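Long-range contacts in Myo-inositol 2-dehydrogenase (Thermotoga maritima, PDB 3EZY), which catalyses the NAD(+)-dependent oxidation of myo-inositol to scyllo-inosose and probably serves in myo-inositol degradation: residues A[18-23]-A[284-289]; A[28-33]-A[49-54]. One frame throughout, in Å; residues are numbered along the deposited sequence.

How the contacts relate
From the N terminus, strand 3-8 leads into helix 12-20; its last part and the residues after it, 18-23, form the first side of contact 1. The chain then turns into strand 27-33, passes through helix 37-47 and returns as strand 51-53. Contact 2 closes this short loop, with 15 residues between its segments. Contact 1 closes a far longer one, 260 residues around, when helix 277-298 comes back against 18-23. Contact 2 is nested inside contact 1. Their centres lie about 16 Å apart, and they touch where Ala18, Leu21 and Lys22 pack on Leu29. Contact 2 builds one edge of the Rossmann domain's parallel sheet; contact 1 ties that domain to a late helix.

Contact 1: A[18-23]-A[284-289]; sequences AENLKM and SYLEEL
Leu286 reaches over the side chain of Asn20 and on to Met23. Its CD1 lies 3.9 Å from Asn20 CB and 3.8 Å from Met23 CB. CG of Leu286 is anti to the backbone N (chi1 172°), and CD1 branches from it toward 18-23. The Met23 side chain bends away beyond CB, and it packs on Met23 of a second subunit. Asn20 points its amide at helix 277-298. ND2 comes within 3.4 Å of Leu286 N, but both are donors and do not bond. Instead a water accepts from Asn20 ND2 at 2.7 Å and gives a weak bond to Tyr285 O. The other end of the amide, OD1, takes a hydrogen bond from Arg282. The amide is thus held at both ends. The contact joins the first helix of the NAD-binding Rossmann fold, which follows a probable glycine-rich GxGxxG turn, to helix 277-298. Nearer the core, Leu21 and Leu289 cross at about a right angle. Leu289 CD2 sits 3.8 Å from Leu21 CG and 3.9 Å from Leu21 CD2. On the same helix face as Leu289, Tyr285 meets the ring of His17, the planes at about 80°.

Contact 2: A[28-33]-A[49-54]; sequences ILYAIS and VEKAYK
Tyr30 O accepts the first of three backbone hydrogen bonds, from Lys51 N at 3.1 Å. Lys51 O then takes Ile32 N at 2.9 Å, and Ile32 O takes Tyr53 N at 2.8 Å. At the far end Ser33 OG, anti to its backbone N (chi1 172°), donates to Tyr53 O over 2.7 Å. The donor is tilted 33° from that carbonyl plane. A water gives hydrogen bonds to Ser33 OG and Lys54 O. The pairing is parallel, as expected of a beta-alpha-beta crossover, here through helix 37-47, in the Rossmann fold. Strand 51-53 is one of the two outermost strands of this sheet within the chain.

Apolar contacts lie on both faces. On the face under helix 37-47, Val49 CG2 meets Leu29 CD2 at 3.6 Å, and Ile32 CG1 meets Ala52 CB. On the other, Ala31 CB touches the ring edge of Tyr53 at CE2. The Tyr30 ring lies alongside Lys51, with its OH 3.6 Å from Lys51 CG. That hydroxyl is hydrogen-bonded to Asn64 ND2, and Asp62 holds the hydroxyl of Tyr53. The Glu50 side chain crosses that of Tyr30 at about a right angle, yet carboxylate and ring planes are only 28° apart. Glu50 OE2 is 3.8 Å from Tyr30 CD1. An alanine in place of Tyr30 would probably leave a gap beside Lys51 and Glu50, and Asn64 without its phenol partner.

Contact 1: A[18-23]-A[284-289]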
loop_
_atom_site.group_PDB
_atom_site.type_symbol
_atom_site.label_atom_id
_atom_site.label_comp_id
_atom_site.label_asym_id
_atom_site.label_seq_id
_atom_site.Cartn_x
_atom_site.Cartn_y
_atom_site.Cartn_z
ATOM N N ALA A 18 -13.958 2.011 33.538
ATOM C CA ALA A 18 -13.722 2.737 34.799
ATOM C C ALA A 18 -12.541 3.705 34.652
ATOM O O ALA A 18 -12.601 4.832 35.131
ATOM C CB ALA A 18 -13.421 1.752 35.931
ATOM N N GLU A 19 -11.464 3.242 34.008
ATOM C CA GLU A 19 -10.288 4.082 33.738
ATOM C C GLU A 19 -10.596 5.190 32.736
ATOM O O GLU A 19 -10.148 6.324 32.934
ATOM C CB GLU A 19 -9.080 3.223 33.329
ATOM C CG GLU A 19 -8.475 2.489 34.573
ATOM C CD GLU A 19 -7.496 1.375 34.231
ATOM O OE1 GLU A 19 -7.184 1.183 33.028
ATOM O OE2 GLU A 19 -7.053 0.670 35.184
ATOM N N ASN A 20 -11.394 4.897 31.705
ATOM C CA ASN A 20 -11.781 5.900 30.694
ATOM C C ASN A 20 -12.602 7.047 31.271
ATOM O O ASN A 20 -12.618 8.144 30.724
ATOM C CB ASN A 20 -12.546 5.269 29.509
ATOM C CG ASN A 20 -11.608 4.568 28.494
ATOM O OD1 ASN A 20 -10.404 4.731 28.548
ATOM N ND2 ASN A 20 -12.176 3.801 27.574
ATOM N N LEU A 21 -13.311 6.802 32.362
ATOM C CA LEU A 21 -14.106 7.854 32.964
ATOM C C LEU A 21 -13.325 9.125 33.334
ATOM O O LEU A 21 -13.893 10.199 33.327
ATOM C CB LEU A 21 -14.988 7.326 34.087
ATOM C CG LEU A 21 -16.229 6.659 33.455
ATOM C CD1 LEU A 21 -16.923 5.668 34.386
ATOM C CD2 LEU A 21 -17.233 7.686 32.914
ATOM N N LYS A 22 -12.021 9.025 33.591
ATOM C CA LYS A 22 -11.177 10.220 33.769
ATOM C C LYS A 22 -10.966 11.001 32.469
ATOM O O LYS A 22 -10.595 12.170 32.478
ATOM C CB LYS A 22 -9.819 9.820 34.307
ATOM C CG LYS A 22 -9.924 8.952 35.544
ATOM C CD LYS A 22 -11.155 8.054 35.501
ATOM C CE LYS A 22 -11.035 6.991 36.553
ATOM N NZ LYS A 22 -10.462 7.572 37.803
ATOM N N MET A 23 -11.201 10.347 31.349
ATOM C CA MET A 23 -10.864 10.909 30.053
ATOM C C MET A 23 -12.106 11.574 29.538
ATOM O O MET A 23 -12.127 12.151 28.441
ATOM C CB MET A 23 -10.512 9.774 29.087
ATOM C CG MET A 23 -9.380 10.041 28.150
ATOM S SD MET A 23 -7.835 9.604 28.956
ATOM C CE MET A 23 -7.839 10.778 30.312
ATOM N N SER A 284 -12.198 2.624 20.792
ATOM C CA SER A 284 -13.625 2.324 20.502
ATOM C C SER A 284 -14.431 2.279 21.803
ATOM O O SER A 284 -15.552 2.748 21.862
ATOM C CB SER A 284 -13.785 0.998 19.730
ATOM O OG SER A 284 -13.507 -0.133 20.537
ATOM N N TYR A 285 -13.857 1.746 22.885
ATOM C CA TYR A 285 -14.576 1.813 24.161
ATOM C C TYR A 285 -14.728 3.241 24.685
ATOM O O TYR A 285 -15.786 3.626 25.228
ATOM C CB TYR A 285 -13.884 0.936 25.216
ATOM C CG TYR A 285 -14.084 -0.535 25.007
ATOM C CD1 TYR A 285 -15.361 -1.092 25.006
ATOM C CD2 TYR A 285 -12.993 -1.381 24.871
ATOM C CE1 TYR A 285 -15.557 -2.466 24.827
ATOM C CE2 TYR A 285 -13.161 -2.756 24.703
ATOM C CZ TYR A 285 -14.451 -3.288 24.702
ATOM O OH TYR A 285 -14.598 -4.634 24.505
ATOM N N LEU A 286 -13.671 4.042 24.554
ATOM C CA LEU A 286 -13.751 5.405 25.029
ATOM C C LEU A 286 -14.887 6.114 24.289
ATOM O O LEU A 286 -15.703 6.809 24.901
ATOM C CB LEU A 286 -12.446 6.139 24.727
ATOM C CG LEU A 286 -12.536 7.630 25.037
ATOM C CD1 LEU A 286 -12.684 7.877 26.571
ATOM C CD2 LEU A 286 -11.317 8.388 24.473
ATOM N N GLU A 287 -14.916 5.963 22.969
ATOM C CA GLU A 287 -15.916 6.676 22.163
ATOM C C GLU A 287 -17.353 6.173 22.385
ATOM O O GLU A 287 -18.338 6.954 22.338
ATOM C CB GLU A 287 -15.567 6.527 20.693
ATOM C CG GLU A 287 -16.506 7.282 19.762
ATOM C CD GLU A 287 -16.213 8.798 19.711
ATOM O OE1 GLU A 287 -15.267 9.297 20.414
ATOM O OE2 GLU A 287 -16.950 9.479 18.955
ATOM N N GLU A 288 -17.467 4.863 22.585
ATOM C CA GLU A 288 -18.759 4.242 22.931
ATOM C C GLU A 288 -19.329 4.831 24.235
ATOM O O GLU A 288 -20.515 5.155 24.342
ATOM C CB GLU A 288 -18.580 2.740 23.088
ATOM C CG GLU A 288 -19.871 2.051 23.474
ATOM C CD GLU A 288 -19.685 0.605 23.692
ATOM O OE1 GLU A 288 -18.727 0.216 24.396
ATOM O OE2 GLU A 288 -20.483 -0.160 23.141
ATOM N N LEU A 289 -18.474 4.958 25.237
ATOM C CA LEU A 289 -18.888 5.450 26.560
ATOM C C LEU A 289 -19.244 6.945 26.551
ATOM O O LEU A 289 -20.250 7.369 27.167
ATOM C CB LEU A 289 -17.807 5.157 27.599
ATOM C CG LEU A 289 -18.055 5.684 29.038
ATOM C CD1 LEU A 289 -19.424 5.279 29.447
ATOM C CD2 LEU A 289 -17.063 5.122 30.046
HETATM O O HOH W 1 -14.827 3.227 27.899
#

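Contact 2: A[28-33]-A[49-54]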
loop_
_atom_site.group_PDB
_atom_site.type_symbol
_atom_site.label_atom_id
_atom_site.label_comp_id
_atom_site.label_asym_id
_atom_site.label_seq_id
_atom_site.Cartn_x
_atom_site.Cartn_y
_atom_site.Cartn_z
ATOM N N ILE A 28 -18.376 11.281 36.142
ATOM C CA ILE A 28 -17.348 10.743 37.030
ATOM C C ILE A 28 -17.617 9.337 37.491
ATOM O O ILE A 28 -18.760 8.920 37.641
ATOM C CB ILE A 28 -17.033 11.582 38.307
ATOM C CG1 ILE A 28 -18.211 11.594 39.290
ATOM C CG2 ILE A 28 -16.479 12.987 37.971
ATOM C CD1 ILE A 28 -17.742 11.597 40.714
ATOM N N LEU A 29 -16.528 8.640 37.747
ATOM C CA LEU A 29 -16.584 7.325 38.360
ATOM C C LEU A 29 -16.863 7.496 39.854
ATOM O O LEU A 29 -15.974 7.872 40.600
ATOM C CB LEU A 29 -15.251 6.616 38.197
ATOM C CG LEU A 29 -15.184 5.197 38.779
ATOM C CD1 LEU A 29 -16.213 4.255 38.121
ATOM C CD2 LEU A 29 -13.803 4.687 38.542
ATOM N N TYR A 30 -18.092 7.202 40.270
ATOM C CA TYR A 30 -18.497 7.413 41.653
ATOM C C TYR A 30 -18.448 6.128 42.452
ATOM O O TYR A 30 -18.143 6.157 43.648
ATOM C CB TYR A 30 -19.904 8.014 41.724
ATOM C CG TYR A 30 -20.483 8.064 43.117
ATOM C CD1 TYR A 30 -20.170 9.100 43.977
ATOM C CD2 TYR A 30 -21.338 7.077 43.575
ATOM C CE1 TYR A 30 -20.687 9.157 45.252
ATOM C CE2 TYR A 30 -21.859 7.122 44.847
ATOM C CZ TYR A 30 -21.533 8.169 45.677
ATOM O OH TYR A 30 -22.062 8.234 46.957
ATOM N N ALA A 31 -18.810 5.015 41.820
ATOM C CA ALA A 31 -18.882 3.730 42.529
ATOM C C ALA A 31 -18.418 2.575 41.671
ATOM O O ALA A 31 -18.618 2.564 40.463
ATOM C CB ALA A 31 -20.313 3.453 43.030
ATOM N N ILE A 32 -17.822 1.584 42.317
ATOM C CA ILE A 32 -17.475 0.357 41.642
ATOM C C ILE A 32 -17.989 -0.823 42.447
ATOM O O ILE A 32 -18.222 -0.717 43.667
ATOM C CB ILE A 32 -15.931 0.225 41.433
ATOM C CG1 ILE A 32 -15.157 0.401 42.774
ATOM C CG2 ILE A 32 -15.463 1.165 40.340
ATOM C CD1 ILE A 32 -13.676 0.079 42.668
ATOM N N SER A 33 -18.178 -1.948 41.776
ATOM C CA SER A 33 -18.628 -3.138 42.462
ATOM C C SER A 33 -17.975 -4.314 41.768
ATOM O O SER A 33 -17.828 -4.310 40.540
ATOM C CB SER A 33 -20.157 -3.284 42.413
ATOM O OG SER A 33 -20.573 -4.542 42.924
ATOM N N VAL A 49 -11.907 5.995 43.940
ATOM C CA VAL A 49 -13.361 5.955 43.782
ATOM C C VAL A 49 -14.023 6.173 45.138
ATOM O O VAL A 49 -13.610 5.585 46.116
ATOM C CB VAL A 49 -13.843 4.587 43.208
ATOM C CG1 VAL A 49 -15.297 4.657 42.828
ATOM C CG2 VAL A 49 -12.997 4.186 42.020
ATOM N N GLU A 50 -15.065 6.983 45.180
ATOM C CA GLU A 50 -15.823 7.213 46.418
ATOM C C GLU A 50 -16.389 5.975 47.117
ATOM O O GLU A 50 -16.219 5.821 48.329
ATOM C CB GLU A 50 -16.977 8.170 46.158
ATOM C CG GLU A 50 -16.682 9.550 46.643
ATOM C CD GLU A 50 -16.450 10.536 45.530
ATOM O OE1 GLU A 50 -16.134 11.687 45.865
ATOM O OE2 GLU A 50 -16.593 10.180 44.340
ATOM N N LYS A 51 -17.104 5.133 46.365
ATOM C CA LYS A 51 -17.798 3.989 46.942
ATOM C C LYS A 51 -17.393 2.680 46.252
ATOM O O LYS A 51 -17.301 2.600 45.021
ATOM C CB LYS A 51 -19.309 4.178 46.785
ATOM C CG LYS A 51 -19.849 5.389 47.522
ATOM C CD LYS A 51 -19.708 5.230 49.057
ATOM C CE LYS A 51 -20.012 3.795 49.503
ATOM N NZ LYS A 51 -20.008 3.611 50.988
ATOM N N ALA A 52 -17.181 1.641 47.033
ATOM C CA ALA A 52 -16.921 0.347 46.450
ATOM C C ALA A 52 -17.892 -0.601 47.102
ATOM O O ALA A 52 -17.961 -0.658 48.318
ATOM C CB ALA A 52 -15.471 -0.073 46.728
ATOM N N TYR A 53 -18.641 -1.354 46.311
ATOM C CA TYR A 53 -19.669 -2.241 46.847
ATOM C C TYR A 53 -19.448 -3.691 46.462
ATOM O O TYR A 53 -19.316 -4.008 45.274
ATOM C CB TYR A 53 -21.044 -1.821 46.298
ATOM C CG TYR A 53 -21.535 -0.472 46.751
ATOM C CD1 TYR A 53 -22.009 -0.283 48.063
ATOM C CD2 TYR A 53 -21.594 0.593 45.876
ATOM C CE1 TYR A 53 -22.495 0.950 48.483
ATOM C CE2 TYR A 53 -22.067 1.834 46.285
ATOM C CZ TYR A 53 -22.519 2.002 47.597
ATOM O OH TYR A 53 -23.010 3.225 48.018
ATOM N N LYS A 54 -19.467 -4.583 47.448
ATOM C CA LYS A 54 -19.430 -6.022 47.180
ATOM C C LYS A 54 -20.709 -6.500 46.517
ATOM O O LYS A 54 -20.686 -7.339 45.621
ATOM C CB LYS A 54 -19.224 -6.825 48.473
ATOM C CG LYS A 54 -17.815 -6.824 48.970
ATOM C CD LYS A 54 -17.695 -7.670 50.255
ATOM C CE LYS A 54 -18.579 -8.933 50.156
ATOM N NZ LYS A 54 -17.926 -10.098 50.867
HETATM O O HOH W 2 -20.196 -7.296 42.561
#